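Local coordinates for putative Lipoprotein (Clostridium perfringens, PDB 5J7R) that is of unknown function but is a putative lipoprotein with a domain of the sporulation and spore germination family, which suggests a role at the cell envelope, at residues 25-30 and 47-52; 59-64 and 81-86; 91-96 and 128-133; 116-121 and 150-155; 109-114 and 144-149. All coordinates share one frame; numbering follows the deposited sequence.

Interaction 1 comes first along the chain and closes a beta hairpin of strands 24-32 and 42-50. Interaction 2 opens after it has closed and folds helix 51-65 back on strand 83-89; the two share that helix. The chain then turns into strand 92-97. Interaction 3 joins this strand to 129-134 and closes a beta-alpha-beta unit around helix 107-121. Interactions 4 and 5 start on that helix, inside the loop of interaction 3, and end in the chain after strand 129-134. Both therefore cross interaction 3, and they cross each other. Together, interactions 2 to 5 tie two helices, a mixed sheet and the C-terminal loop into one body. The hairpin reaches other subunits.

Interaction 1. Residues 25-30 and 47-52; sequences IDLSLY and ILVDGD. With MG (magnesium ion), chain E.
L29 and I47 meet through branches in the tight part of this antiparallel hairpin. L29 CG lies 3.7 Å from I47 CG2, and L29 CD1 lies 3.7 Å from I47 CD1. I47 CG1 is anti to the backbone N (chi1 -175°), which leaves CG2 in the crowded position between N and the carbonyl carbon, where it meets L29. On the same side, L27 CD1 touches V49 CG2 at 4.1 Å. A62 and L55 of the second subunit pack here, on L29 and V49. Paired backbone bonds hold I25 to V49 and L27 to I47.

The opposite side, with D26 and L48, is looser. L48 is exposed and lays CD1 across D26, 3.7 Å from D26 CB. I25 and D26 also pair with a parallel strand of the third subunit, so the sheet runs on across that interface.

D50, the last residue of the strand, is the N-cap of helix 51-65. D50 OD2 binds the magnesium ion at 2.3 Å, and four waters also bind it. D50 OD1 accepts from one of them (water 1, 2.8 Å) and from E53 N. The metal and the helix start would both be expected to favour a negative charge on this carboxylate.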
# COMPACT_ATOMS: atom_id res chain seq x y z
N ILE A 25 -0.17 -1.06 -8.19
CA ILE A 25 -0.62 0.32 -8.44
C ILE A 25 0.20 0.81 -9.63
O ILE A 25 1.41 0.94 -9.56
CB ILE A 25 -0.43 1.28 -7.24
CG1 ILE A 25 -0.98 0.63 -5.96
CG2 ILE A 25 -1.07 2.63 -7.56
CD1 ILE A 25 -0.79 1.46 -4.71
N ASP A 26 -0.49 1.08 -10.73
CA ASP A 26 0.17 1.49 -11.95
C ASP A 26 0.25 3.02 -11.94
O ASP A 26 -0.77 3.68 -12.00
CB ASP A 26 -0.65 0.95 -13.13
CG ASP A 26 0.06 1.09 -14.46
OD1 ASP A 26 1.21 1.57 -14.46
OD2 ASP A 26 -0.55 0.70 -15.49
N LEU A 27 1.46 3.56 -11.84
CA LEU A 27 1.68 5.00 -11.76
C LEU A 27 2.81 5.46 -12.67
O LEU A 27 3.44 4.68 -13.37
CB LEU A 27 2.17 5.35 -10.35
CG LEU A 27 1.29 5.00 -9.18
CD1 LEU A 27 1.98 5.27 -7.85
CD2 LEU A 27 -0.02 5.77 -9.25
N SER A 28 3.10 6.75 -12.58
CA SER A 28 4.19 7.37 -13.32
C SER A 28 5.20 8.14 -12.48
O SER A 28 4.89 8.67 -11.41
CB SER A 28 3.66 8.25 -14.50
OG SER A 28 2.27 8.51 -14.35
N LEU A 29 6.43 8.11 -12.99
CA LEU A 29 7.53 8.84 -12.43
C LEU A 29 7.81 9.91 -13.46
O LEU A 29 7.94 9.60 -14.65
CB LEU A 29 8.77 7.98 -12.24
CG LEU A 29 8.67 6.87 -11.23
CD1 LEU A 29 9.96 6.06 -11.29
CD2 LEU A 29 8.43 7.41 -9.82
N TYR A 30 7.89 11.16 -13.01
CA TYR A 30 8.15 12.27 -13.91
C TYR A 30 9.58 12.71 -13.82
O TYR A 30 10.01 13.21 -12.78
CB TYR A 30 7.23 13.44 -13.59
CG TYR A 30 5.79 13.15 -13.89
CD1 TYR A 30 4.99 12.54 -12.96
CD2 TYR A 30 5.22 13.51 -15.12
CE1 TYR A 30 3.66 12.27 -13.22
CE2 TYR A 30 3.88 13.25 -15.39
CZ TYR A 30 3.11 12.64 -14.43
OH TYR A 30 1.79 12.35 -14.67
N ILE A 47 5.76 3.15 -13.63
CA ILE A 47 6.24 2.32 -12.51
C ILE A 47 5.06 1.51 -11.97
O ILE A 47 4.03 2.07 -11.66
CB ILE A 47 6.97 3.19 -11.44
CG1 ILE A 47 7.59 2.32 -10.32
CG2 ILE A 47 6.07 4.27 -10.84
CD1 ILE A 47 8.66 3.04 -9.52
N LEU A 48 5.18 0.19 -11.97
CA LEU A 48 4.14 -0.64 -11.45
C LEU A 48 4.59 -0.94 -10.03
O LEU A 48 5.49 -1.74 -9.80
CB LEU A 48 3.95 -1.89 -12.30
CG LEU A 48 2.72 -2.65 -11.83
CD1 LEU A 48 1.42 -1.95 -12.18
CD2 LEU A 48 2.73 -4.00 -12.48
N VAL A 49 3.96 -0.25 -9.09
CA VAL A 49 4.30 -0.41 -7.70
C VAL A 49 3.54 -1.60 -7.20
O VAL A 49 2.33 -1.60 -7.23
CB VAL A 49 3.84 0.79 -6.86
CG1 VAL A 49 4.16 0.59 -5.40
CG2 VAL A 49 4.47 2.08 -7.38
N ASP A 50 4.25 -2.62 -6.76
CA ASP A 50 3.66 -3.83 -6.21
C ASP A 50 3.48 -3.58 -4.71
O ASP A 50 4.44 -3.64 -3.98
CB ASP A 50 4.61 -5.00 -6.52
CG ASP A 50 4.16 -6.33 -5.98
OD1 ASP A 50 3.66 -6.43 -4.87
OD2 ASP A 50 4.45 -7.33 -6.64
N GLY A 51 2.24 -3.30 -4.28
CA GLY A 51 1.97 -2.97 -2.87
C GLY A 51 2.46 -3.92 -1.80
O GLY A 51 3.01 -3.49 -0.79
N ASP A 52 2.22 -5.22 -2.00
CA ASP A 52 2.68 -6.22 -1.04
C ASP A 52 4.20 -6.22 -0.94
O ASP A 52 4.73 -6.46 0.14
CB ASP A 52 2.13 -7.62 -1.39
CG ASP A 52 0.61 -7.71 -1.22
OD1 ASP A 52 -0.03 -6.69 -0.88
OD2 ASP A 52 0.05 -8.82 -1.42
MG MG E . 3.55 -9.39 -7.24
O HOH W 1 3.26 -9.23 -4.74
O HOH W 2 2.65 -11.05 -6.96
O HOH W 3 1.54 -8.27 -7.03
O HOH W 4 5.40 -9.77 -6.59

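Interaction 2. Residues 59-64 and 81-86; sequences LIQALI and TKLLSF
L83 points from strand 83-89 toward helix 51-65 and touches I60 and Q61. L83 CG is anti to the backbone N (chi1 -180°), which sends it toward the helix. L83 CD1 meets I60 CG2 at 4.0 Å, while L83 CD2 lies 3.5 Å from Q61 NE2 and also near I60 CB. L83 and I60 cross at about a right angle.

I60 uses both branches. CG2 goes to L83, and I60 CG1 goes to F86, 4.1 Å from ring atom CE1. The approach to the ring is oblique. I60 also touches I117 and I121 of helix 107-121, so it sits where both helices meet the sheet.

Q61 chi1 is -143°, away from the staggered values, and the chain bends at chi2. The amide lies beside L83, with Q61 OE1 3.8 Å from L83 CB. Water 5 sits 2.7 Å from Q61 OE1 and also near T81 O.

One turn on from I60, I64 packs on the loop that leads into the strand. I64 CG2 lies 3.3 Å from T81 O, and I64 CD1 is 4.1 Å from T81 CG2. T81 OG1 bonds to P78 O. Within the strand, L84 and S85 both face N96, a classic beta bulge between L83 and F86.

No direct hydrogen bond joins the helix segment to the strand segment. The contact is a helix laid on a sheet by apolar packing of aliphatic side chains and the F86 ring, with polar atoms and water gathered at the Q61 margin.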
# COMPACT_ATOMS: atom_id res chain seq x y z
N LEU A 59 8.26 -3.69 6.32
CA LEU A 59 8.27 -4.57 7.50
C LEU A 59 9.66 -5.12 7.80
O LEU A 59 10.09 -5.08 8.95
CB LEU A 59 7.28 -5.73 7.34
CG LEU A 59 5.79 -5.36 7.30
CD1 LEU A 59 4.93 -6.58 6.99
CD2 LEU A 59 5.37 -4.73 8.61
N ILE A 60 10.36 -5.64 6.79
CA ILE A 60 11.71 -6.16 7.02
C ILE A 60 12.63 -5.04 7.48
O ILE A 60 13.52 -5.26 8.31
CB ILE A 60 12.33 -6.83 5.76
CG1 ILE A 60 11.50 -8.04 5.33
CG2 ILE A 60 13.77 -7.30 6.01
CD1 ILE A 60 11.36 -9.13 6.38
N GLN A 61 12.40 -3.83 6.95
CA GLN A 61 13.26 -2.69 7.32
C GLN A 61 12.99 -2.39 8.76
O GLN A 61 13.89 -2.02 9.49
CB GLN A 61 12.91 -1.40 6.54
CG GLN A 61 14.13 -0.57 6.16
CD GLN A 61 15.01 -1.17 5.08
OE1 GLN A 61 16.20 -1.40 5.32
NE2 GLN A 61 14.47 -1.44 3.90
N ALA A 62 11.72 -2.49 9.14
CA ALA A 62 11.31 -2.22 10.51
C ALA A 62 11.91 -3.23 11.50
O ALA A 62 12.28 -2.85 12.61
CB ALA A 62 9.80 -2.18 10.63
N LEU A 63 12.02 -4.49 11.09
CA LEU A 63 12.62 -5.52 11.94
C LEU A 63 14.11 -5.24 12.15
O LEU A 63 14.62 -5.41 13.25
CB LEU A 63 12.44 -6.93 11.34
CG LEU A 63 11.03 -7.49 11.27
CD1 LEU A 63 11.02 -8.83 10.54
CD2 LEU A 63 10.42 -7.65 12.66
N ILE A 64 14.79 -4.82 11.09
CA ILE A 64 16.22 -4.50 11.15
C ILE A 64 16.47 -3.31 12.08
O ILE A 64 17.46 -3.29 12.79
CB ILE A 64 16.80 -4.21 9.75
CG1 ILE A 64 16.78 -5.50 8.92
CG2 ILE A 64 18.24 -3.71 9.85
CD1 ILE A 64 17.11 -5.29 7.45
N THR A 81 22.75 -4.68 9.59
CA THR A 81 22.20 -5.44 8.46
C THR A 81 21.51 -4.49 7.51
O THR A 81 20.90 -3.50 7.92
CB THR A 81 21.15 -6.50 8.91
OG1 THR A 81 21.76 -7.40 9.85
CG2 THR A 81 20.62 -7.31 7.73
N LYS A 82 21.59 -4.79 6.23
CA LYS A 82 20.99 -3.97 5.21
C LYS A 82 20.16 -4.81 4.29
O LYS A 82 20.58 -5.89 3.89
CB LYS A 82 22.09 -3.29 4.41
CG LYS A 82 22.98 -2.36 5.25
CD LYS A 82 24.03 -1.70 4.38
CE LYS A 82 25.14 -1.03 5.18
NZ LYS A 82 26.07 -0.24 4.32
N LEU A 83 18.98 -4.30 3.95
CA LEU A 83 18.09 -5.00 3.03
C LEU A 83 18.51 -4.65 1.60
O LEU A 83 18.36 -3.51 1.17
CB LEU A 83 16.64 -4.60 3.30
CG LEU A 83 15.58 -5.26 2.42
CD1 LEU A 83 15.60 -6.76 2.55
CD2 LEU A 83 14.23 -4.73 2.81
N LEU A 84 19.06 -5.61 0.87
CA LEU A 84 19.50 -5.38 -0.51
C LEU A 84 18.32 -5.33 -1.45
O LEU A 84 18.25 -4.46 -2.32
CB LEU A 84 20.50 -6.46 -0.94
CG LEU A 84 21.79 -6.52 -0.12
CD1 LEU A 84 22.63 -7.70 -0.58
CD2 LEU A 84 22.59 -5.23 -0.20
N SER A 85 17.38 -6.25 -1.28
CA SER A 85 16.18 -6.28 -2.11
C SER A 85 15.12 -7.19 -1.49
O SER A 85 15.43 -8.07 -0.69
CB SER A 85 16.48 -6.78 -3.52
OG SER A 85 16.90 -8.13 -3.52
N PHE A 86 13.88 -6.94 -1.87
CA PHE A 86 12.76 -7.72 -1.40
C PHE A 86 11.84 -7.97 -2.59
O PHE A 86 11.42 -7.02 -3.25
CB PHE A 86 12.03 -6.99 -0.29
CG PHE A 86 10.88 -7.76 0.27
CD1 PHE A 86 11.08 -8.74 1.24
CD2 PHE A 86 9.61 -7.54 -0.19
CE1 PHE A 86 9.99 -9.46 1.74
CE2 PHE A 86 8.54 -8.26 0.29
CZ PHE A 86 8.72 -9.22 1.25
O HOH W 5 18.36 -2.16 6.72

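Interaction 3. Residues 91-96 and 128-133; sequences DIAIIN and NKINIL
The D91 carboxylate and the N128 amide stand nearly square to each other, with planes 85° apart, at the start of the parallel strand pair of a beta-alpha-beta unit. D91 OD2 approaches the N128 side chain at CB, 3.9 Å away. At the far end, the N96 amide puts OD1 3.8 Å from L133 CB. N96 OD1 also accepts from N136 N, and N96 ND2 bonds to S85 OG, so both ends of that amide are held.

The two strands of the unit are 92-97 and 129-134, and their connection includes helix 107-121. Segments 92-96 and 129-133 run at 21° to each other. Residues pair in step from I92 with K129 to N96 with L133.

One side of the sheet carries A93, I95, I130 and I132. I95 CD1 meets I130 CB at 4.2 Å. I117 of the crossover helix touches both I95 and I130, and I121 packs on A93.

The other side carries I92, I94, N131 and L133. I94 CG2 is anti to the backbone N, and it meets L133 CD1 at 3.6 Å. I92 CG2 lies 3.8 Å from N131 CB. P151, from the C-terminal loop, also touches I92.

Backbone bonds alternate across the pair, from A93 N to K129 O and from N131 N to A93 O, then likewise through I95 to L133. CA-H...O contacts lie between them. At the strand entry, D91 O accepts two donors: N128 N at 3.0 Å and K129 N at 3.3 Å.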
# COMPACT_ATOMS: atom_id res chain seq x y z
N ASP A 91 4.09 -17.28 -3.89
CA ASP A 91 3.79 -17.17 -2.46
C ASP A 91 5.06 -17.15 -1.60
O ASP A 91 4.99 -17.34 -0.38
CB ASP A 91 2.86 -18.30 -2.01
CG ASP A 91 3.50 -19.68 -2.17
OD1 ASP A 91 4.45 -19.83 -2.95
OD2 ASP A 91 3.02 -20.63 -1.50
N ILE A 92 6.21 -16.90 -2.22
CA ILE A 92 7.48 -16.87 -1.51
C ILE A 92 8.03 -15.46 -1.48
O ILE A 92 8.05 -14.78 -2.51
CB ILE A 92 8.51 -17.80 -2.20
CG1 ILE A 92 7.94 -19.21 -2.27
CG2 ILE A 92 9.86 -17.77 -1.48
CD1 ILE A 92 8.78 -20.19 -3.06
N ALA A 93 8.49 -15.05 -0.31
CA ALA A 93 9.10 -13.75 -0.12
C ALA A 93 10.62 -13.93 -0.14
O ALA A 93 11.18 -14.56 0.75
CB ALA A 93 8.66 -13.14 1.19
N ILE A 94 11.26 -13.39 -1.18
CA ILE A 94 12.71 -13.48 -1.33
C ILE A 94 13.28 -12.29 -0.59
O ILE A 94 13.23 -11.16 -1.08
CB ILE A 94 13.15 -13.40 -2.79
CG1 ILE A 94 12.51 -14.49 -3.60
CG2 ILE A 94 14.63 -13.66 -2.93
CD1 ILE A 94 12.64 -14.23 -5.07
N ILE A 95 13.84 -12.55 0.58
CA ILE A 95 14.42 -11.51 1.42
C ILE A 95 15.92 -11.57 1.24
O ILE A 95 16.58 -12.45 1.77
CB ILE A 95 14.03 -11.73 2.89
CG1 ILE A 95 12.51 -11.82 3.02
CG2 ILE A 95 14.60 -10.60 3.75
CD1 ILE A 95 12.02 -12.21 4.39
N ASN A 96 16.45 -10.60 0.50
CA ASN A 96 17.86 -10.53 0.20
C ASN A 96 18.57 -9.57 1.15
O ASN A 96 18.40 -8.36 1.05
CB ASN A 96 18.03 -10.09 -1.25
CG ASN A 96 19.46 -10.11 -1.70
OD1 ASN A 96 20.31 -10.81 -1.12
ND2 ASN A 96 19.75 -9.38 -2.76
N ASN A 128 3.38 -17.23 2.10
CA ASN A 128 3.30 -18.42 2.95
C ASN A 128 4.69 -18.96 3.32
O ASN A 128 4.81 -19.72 4.27
CB ASN A 128 2.49 -19.52 2.25
CG ASN A 128 1.03 -19.15 2.07
OD1 ASN A 128 0.45 -18.38 2.86
ND2 ASN A 128 0.40 -19.70 1.04
N LYS A 129 5.71 -18.56 2.57
CA LYS A 129 7.09 -18.99 2.83
C LYS A 129 8.07 -17.86 2.57
O LYS A 129 7.74 -16.87 1.91
CB LYS A 129 7.45 -20.16 1.92
CG LYS A 129 6.56 -21.37 2.07
CD LYS A 129 7.03 -22.53 1.21
CE LYS A 129 6.13 -23.73 1.44
NZ LYS A 129 6.45 -24.91 0.59
N ILE A 130 9.28 -18.01 3.11
CA ILE A 130 10.33 -17.02 2.91
C ILE A 130 11.59 -17.73 2.44
O ILE A 130 11.83 -18.89 2.77
CB ILE A 130 10.64 -16.17 4.17
CG1 ILE A 130 11.34 -17.01 5.25
CG2 ILE A 130 9.37 -15.51 4.69
CD1 ILE A 130 11.75 -16.21 6.47
N ASN A 131 12.36 -17.02 1.63
CA ASN A 131 13.60 -17.52 1.10
C ASN A 131 14.61 -16.42 1.39
O ASN A 131 14.59 -15.37 0.75
CB ASN A 131 13.46 -17.77 -0.40
CG ASN A 131 14.72 -18.36 -1.02
OD1 ASN A 131 15.60 -18.87 -0.33
ND2 ASN A 131 14.80 -18.30 -2.34
N ILE A 132 15.46 -16.65 2.38
CA ILE A 132 16.48 -15.68 2.75
C ILE A 132 17.73 -15.90 1.92
O ILE A 132 18.19 -17.02 1.77
CB ILE A 132 16.82 -15.76 4.25
CG1 ILE A 132 15.55 -15.48 5.07
CG2 ILE A 132 17.93 -14.76 4.59
CD1 ILE A 132 15.70 -15.59 6.57
N LEU A 133 18.26 -14.81 1.38
CA LEU A 133 19.46 -14.81 0.57
C LEU A 133 20.39 -13.78 1.16
O LEU A 133 19.95 -12.85 1.83
CB LEU A 133 19.19 -14.40 -0.88
CG LEU A 133 18.17 -15.13 -1.74
CD1 LEU A 133 18.16 -14.53 -3.14
CD2 LEU A 133 18.45 -16.61 -1.81

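Interaction 4. Residues 116-121 and 150-155; sequences GIIATI and KPFGKE
I118 reaches from helix 107-121 to the C-terminal loop with its CD1 foremost. I118 CD1 lies 3.6 Å from F152 CE2 and also 3.6 Å from G153 C. It comes to the ring obliquely. The I118 CG2 branch also meets K154, 4.1 Å from K154 CE. The K154 chain is bent at chi2 (72°) and chi3 (69°), which place CD and then CE. K154 NZ lies 4.0 Å from A119 CB.

Further out, F152 is bonded through its backbone to I130, which joins the loop to strand 129-134. I130 also touches I118. The F152 ring has K150 O at its edge, in plane. G153 N bonds to D156 OD2.

On the helix, G116 O takes two donors from T120, its N and its OG1, from opposite faces of the carbonyl plane. T120 OG1 lies 2.6 Å from G116 O. T120 OG1 also bonds to Y30 N of the second subunit, and Y30 of that chain packs on A119.

No hydrogen bond links the two segments themselves. Their contact is apolar, isoleucine against a phenyl ring, with lysine beside it. K154 brings CE to I118, and its amino group, probably charged, makes a weak hydrogen bond to E115 O.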
# COMPACT_ATOMS: atom_id res chain seq x y z
N GLY A 116 10.43 -14.97 13.94
CA GLY A 116 10.06 -13.55 13.95
C GLY A 116 9.87 -12.97 12.55
O GLY A 116 8.93 -12.22 12.30
N ILE A 117 10.77 -13.34 11.64
CA ILE A 117 10.69 -12.90 10.26
C ILE A 117 9.42 -13.49 9.62
O ILE A 117 8.63 -12.77 9.02
CB ILE A 117 11.95 -13.28 9.46
CG1 ILE A 117 13.16 -12.55 10.06
CG2 ILE A 117 11.82 -12.89 7.99
CD1 ILE A 117 14.50 -12.99 9.50
N ILE A 118 9.21 -14.79 9.80
CA ILE A 118 8.04 -15.48 9.26
C ILE A 118 6.74 -14.93 9.81
O ILE A 118 5.82 -14.64 9.05
CB ILE A 118 8.11 -17.00 9.51
CG1 ILE A 118 9.20 -17.59 8.61
CG2 ILE A 118 6.78 -17.68 9.17
CD1 ILE A 118 9.44 -19.08 8.80
N ALA A 119 6.67 -14.78 11.12
CA ALA A 119 5.45 -14.26 11.74
C ALA A 119 5.15 -12.85 11.24
O ALA A 119 3.99 -12.50 11.05
CB ALA A 119 5.58 -14.26 13.25
N THR A 120 6.19 -12.06 11.02
CA THR A 120 6.01 -10.69 10.55
C THR A 120 5.59 -10.65 9.09
O THR A 120 4.60 -10.02 8.75
CB THR A 120 7.30 -9.88 10.73
OG1 THR A 120 7.69 -9.92 12.11
CG2 THR A 120 7.09 -8.43 10.30
N ILE A 121 6.34 -11.35 8.24
CA ILE A 121 6.06 -11.39 6.81
C ILE A 121 4.79 -12.13 6.40
O ILE A 121 4.07 -11.65 5.53
CB ILE A 121 7.27 -11.94 6.02
CG1 ILE A 121 8.42 -10.94 6.08
CG2 ILE A 121 6.92 -12.16 4.55
CD1 ILE A 121 8.11 -9.58 5.45
N LYS A 150 16.84 -23.54 1.21
CA LYS A 150 15.67 -23.49 0.34
C LYS A 150 14.55 -22.67 1.01
O LYS A 150 14.72 -22.19 2.15
CB LYS A 150 15.22 -24.94 0.01
CG LYS A 150 16.38 -25.83 -0.41
CD LYS A 150 15.96 -27.26 -0.70
CE LYS A 150 17.14 -28.19 -0.90
NZ LYS A 150 16.78 -29.64 -0.99
N PRO A 151 13.44 -22.42 0.30
CA PRO A 151 12.34 -21.66 0.92
C PRO A 151 11.72 -22.44 2.08
O PRO A 151 11.75 -23.68 2.05
CB PRO A 151 11.33 -21.49 -0.22
CG PRO A 151 12.14 -21.61 -1.46
CD PRO A 151 13.22 -22.60 -1.15
N PHE A 152 11.18 -21.74 3.07
CA PHE A 152 10.58 -22.41 4.23
C PHE A 152 9.49 -21.57 4.90
O PHE A 152 9.49 -20.34 4.80
CB PHE A 152 11.66 -22.77 5.27
CG PHE A 152 12.39 -21.58 5.83
CD1 PHE A 152 13.49 -21.05 5.17
CD2 PHE A 152 12.00 -21.00 7.03
CE1 PHE A 152 14.15 -19.94 5.67
CE2 PHE A 152 12.67 -19.90 7.54
CZ PHE A 152 13.75 -19.37 6.86
N GLY A 153 8.58 -22.26 5.57
CA GLY A 153 7.47 -21.65 6.31
C GLY A 153 7.63 -21.98 7.78
O GLY A 153 8.66 -22.54 8.18
N LYS A 154 6.63 -21.63 8.58
CA LYS A 154 6.65 -21.89 10.03
C LYS A 154 6.83 -23.39 10.34
O LYS A 154 7.70 -23.77 11.12
CB LYS A 154 5.34 -21.40 10.68
CG LYS A 154 5.30 -21.51 12.23
CD LYS A 154 6.18 -20.52 12.96
CE LYS A 154 5.67 -19.09 12.85
NZ LYS A 154 6.55 -18.12 13.56
N GLU A 155 5.99 -24.21 9.70
CA GLU A 155 6.01 -25.68 9.87
C GLU A 155 7.37 -26.33 9.61
O GLU A 155 7.74 -27.28 10.28
CB GLU A 155 4.99 -26.33 8.92
CG GLU A 155 3.55 -25.89 9.11
CD GLU A 155 3.01 -26.23 10.49
OE1 GLU A 155 1.89 -25.80 10.82
OE2 GLU A 155 3.72 -26.94 11.25

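Interaction 5. Residues 109-114 and 144-149; sequences KEQATL and GNFDIS
F146 overlaps three side chains of helix 107-121: E110, Q111 and L114. The helix belongs to a beta-alpha-beta unit, and F146 pins the loop after strand 129-134 onto it. The E110 carboxylate meets the ring at its edge, close to the ring plane, with E110 OE1 3.4 Å from F146 CD1. The two planes stand 89° apart. Q111 CB comes obliquely to the far end of the ring, 3.7 Å from F146 CZ. L114 CD1 sits at the near end, 3.7 Å from F146 CB, and also touches I148 CG2 at 4.1 Å.

E110 is buried. Its chain is extended beyond CG and carries the carboxylate to the loop backbone. E110 OE1 accepts from N145 N at 2.7 Å through its syn lone pair. The bond is bent, 132° at the hydrogen. E110 OE2 accepts from G143 N, so backbone N-H groups meet both oxygens.

I132 of strand 129-134 packs on both L114 and I148. At the N-terminal end of the helix segment, K109 forms a salt bridge with D32 of the second subunit. The loop then makes an Asx turn: S149 N donates to D147 OD1 at 3.1 Å, from 46° above the carboxylate plane.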
# COMPACT_ATOMS: atom_id res chain seq x y z
N LYS A 109 18.31 -18.41 19.87
CA LYS A 109 18.23 -17.05 19.32
C LYS A 109 17.95 -17.10 17.82
O LYS A 109 17.09 -16.37 17.31
CB LYS A 109 19.54 -16.29 19.60
CG LYS A 109 19.61 -14.85 19.16
CD LYS A 109 18.77 -13.93 20.05
CE LYS A 109 18.62 -12.53 19.40
NZ LYS A 109 18.14 -11.42 20.28
N GLU A 110 18.65 -17.99 17.11
CA GLU A 110 18.46 -18.13 15.67
C GLU A 110 17.04 -18.60 15.34
O GLU A 110 16.46 -18.16 14.35
CB GLU A 110 19.48 -19.09 15.05
CG GLU A 110 19.35 -19.21 13.53
CD GLU A 110 20.39 -20.11 12.87
OE1 GLU A 110 20.89 -21.00 13.56
OE2 GLU A 110 20.68 -19.93 11.66
N GLN A 111 16.49 -19.47 16.17
CA GLN A 111 15.13 -19.95 15.93
C GLN A 111 14.12 -18.82 16.11
O GLN A 111 13.13 -18.75 15.38
CB GLN A 111 14.78 -21.14 16.83
CG GLN A 111 13.39 -21.70 16.55
CD GLN A 111 13.07 -22.95 17.34
OE1 GLN A 111 13.95 -23.58 17.93
NE2 GLN A 111 11.80 -23.32 17.34
N ALA A 112 14.37 -17.93 17.06
CA ALA A 112 13.48 -16.79 17.31
C ALA A 112 13.54 -15.83 16.13
O ALA A 112 12.52 -15.27 15.73
CB ALA A 112 13.87 -16.08 18.59
N THR A 113 14.73 -15.66 15.56
CA THR A 113 14.93 -14.80 14.41
C THR A 113 14.11 -15.28 13.22
O THR A 113 13.35 -14.51 12.63
CB THR A 113 16.41 -14.73 14.01
OG1 THR A 113 17.14 -14.05 15.02
CG2 THR A 113 16.59 -13.98 12.68
N LEU A 114 14.24 -16.56 12.88
CA LEU A 114 13.50 -17.12 11.75
C LEU A 114 11.98 -17.09 12.00
O LEU A 114 11.21 -16.78 11.09
CB LEU A 114 13.99 -18.53 11.42
CG LEU A 114 15.50 -18.65 11.15
CD1 LEU A 114 15.84 -20.10 10.79
CD2 LEU A 114 16.00 -17.71 10.06
N GLY A 144 24.10 -20.55 12.11
CA GLY A 144 24.86 -21.79 12.13
C GLY A 144 24.02 -23.01 12.50
O GLY A 144 24.36 -24.14 12.15
N ASN A 145 22.89 -22.78 13.19
CA ASN A 145 22.04 -23.91 13.64
C ASN A 145 20.83 -24.28 12.78
O ASN A 145 20.14 -25.26 13.08
CB ASN A 145 21.52 -23.62 15.05
CG ASN A 145 22.63 -23.18 16.01
OD1 ASN A 145 23.43 -24.00 16.41
ND2 ASN A 145 22.63 -21.91 16.45
N PHE A 146 20.53 -23.50 11.75
CA PHE A 146 19.38 -23.77 10.89
C PHE A 146 19.71 -23.68 9.41
O PHE A 146 20.40 -22.76 8.97
CB PHE A 146 18.21 -22.85 11.24
CG PHE A 146 17.54 -23.21 12.53
CD1 PHE A 146 18.00 -22.71 13.74
CD2 PHE A 146 16.45 -24.08 12.54
CE1 PHE A 146 17.39 -23.05 14.93
CE2 PHE A 146 15.83 -24.42 13.73
CZ PHE A 146 16.30 -23.91 14.93
N ASP A 147 19.18 -24.64 8.66
CA ASP A 147 19.39 -24.72 7.22
C ASP A 147 18.36 -23.86 6.48
O ASP A 147 17.16 -24.15 6.51
CB ASP A 147 19.27 -26.19 6.77
CG ASP A 147 19.62 -26.39 5.30
OD1 ASP A 147 20.08 -25.43 4.64
OD2 ASP A 147 19.46 -27.53 4.80
N ILE A 148 18.84 -22.79 5.85
CA ILE A 148 17.99 -21.86 5.07
C ILE A 148 18.40 -21.89 3.59
O ILE A 148 18.37 -20.88 2.89
CB ILE A 148 17.96 -20.42 5.62
CG1 ILE A 148 19.35 -19.81 5.67
CG2 ILE A 148 17.38 -20.44 7.03
CD1 ILE A 148 19.31 -18.32 5.90
N SER A 149 18.77 -23.08 3.13
CA SER A 149 19.20 -23.31 1.76
C SER A 149 18.05 -23.21 0.77
O SER A 149 18.27 -22.81 -0.38
CB SER A 149 19.86 -24.70 1.66
OG SER A 149 20.32 -24.96 0.35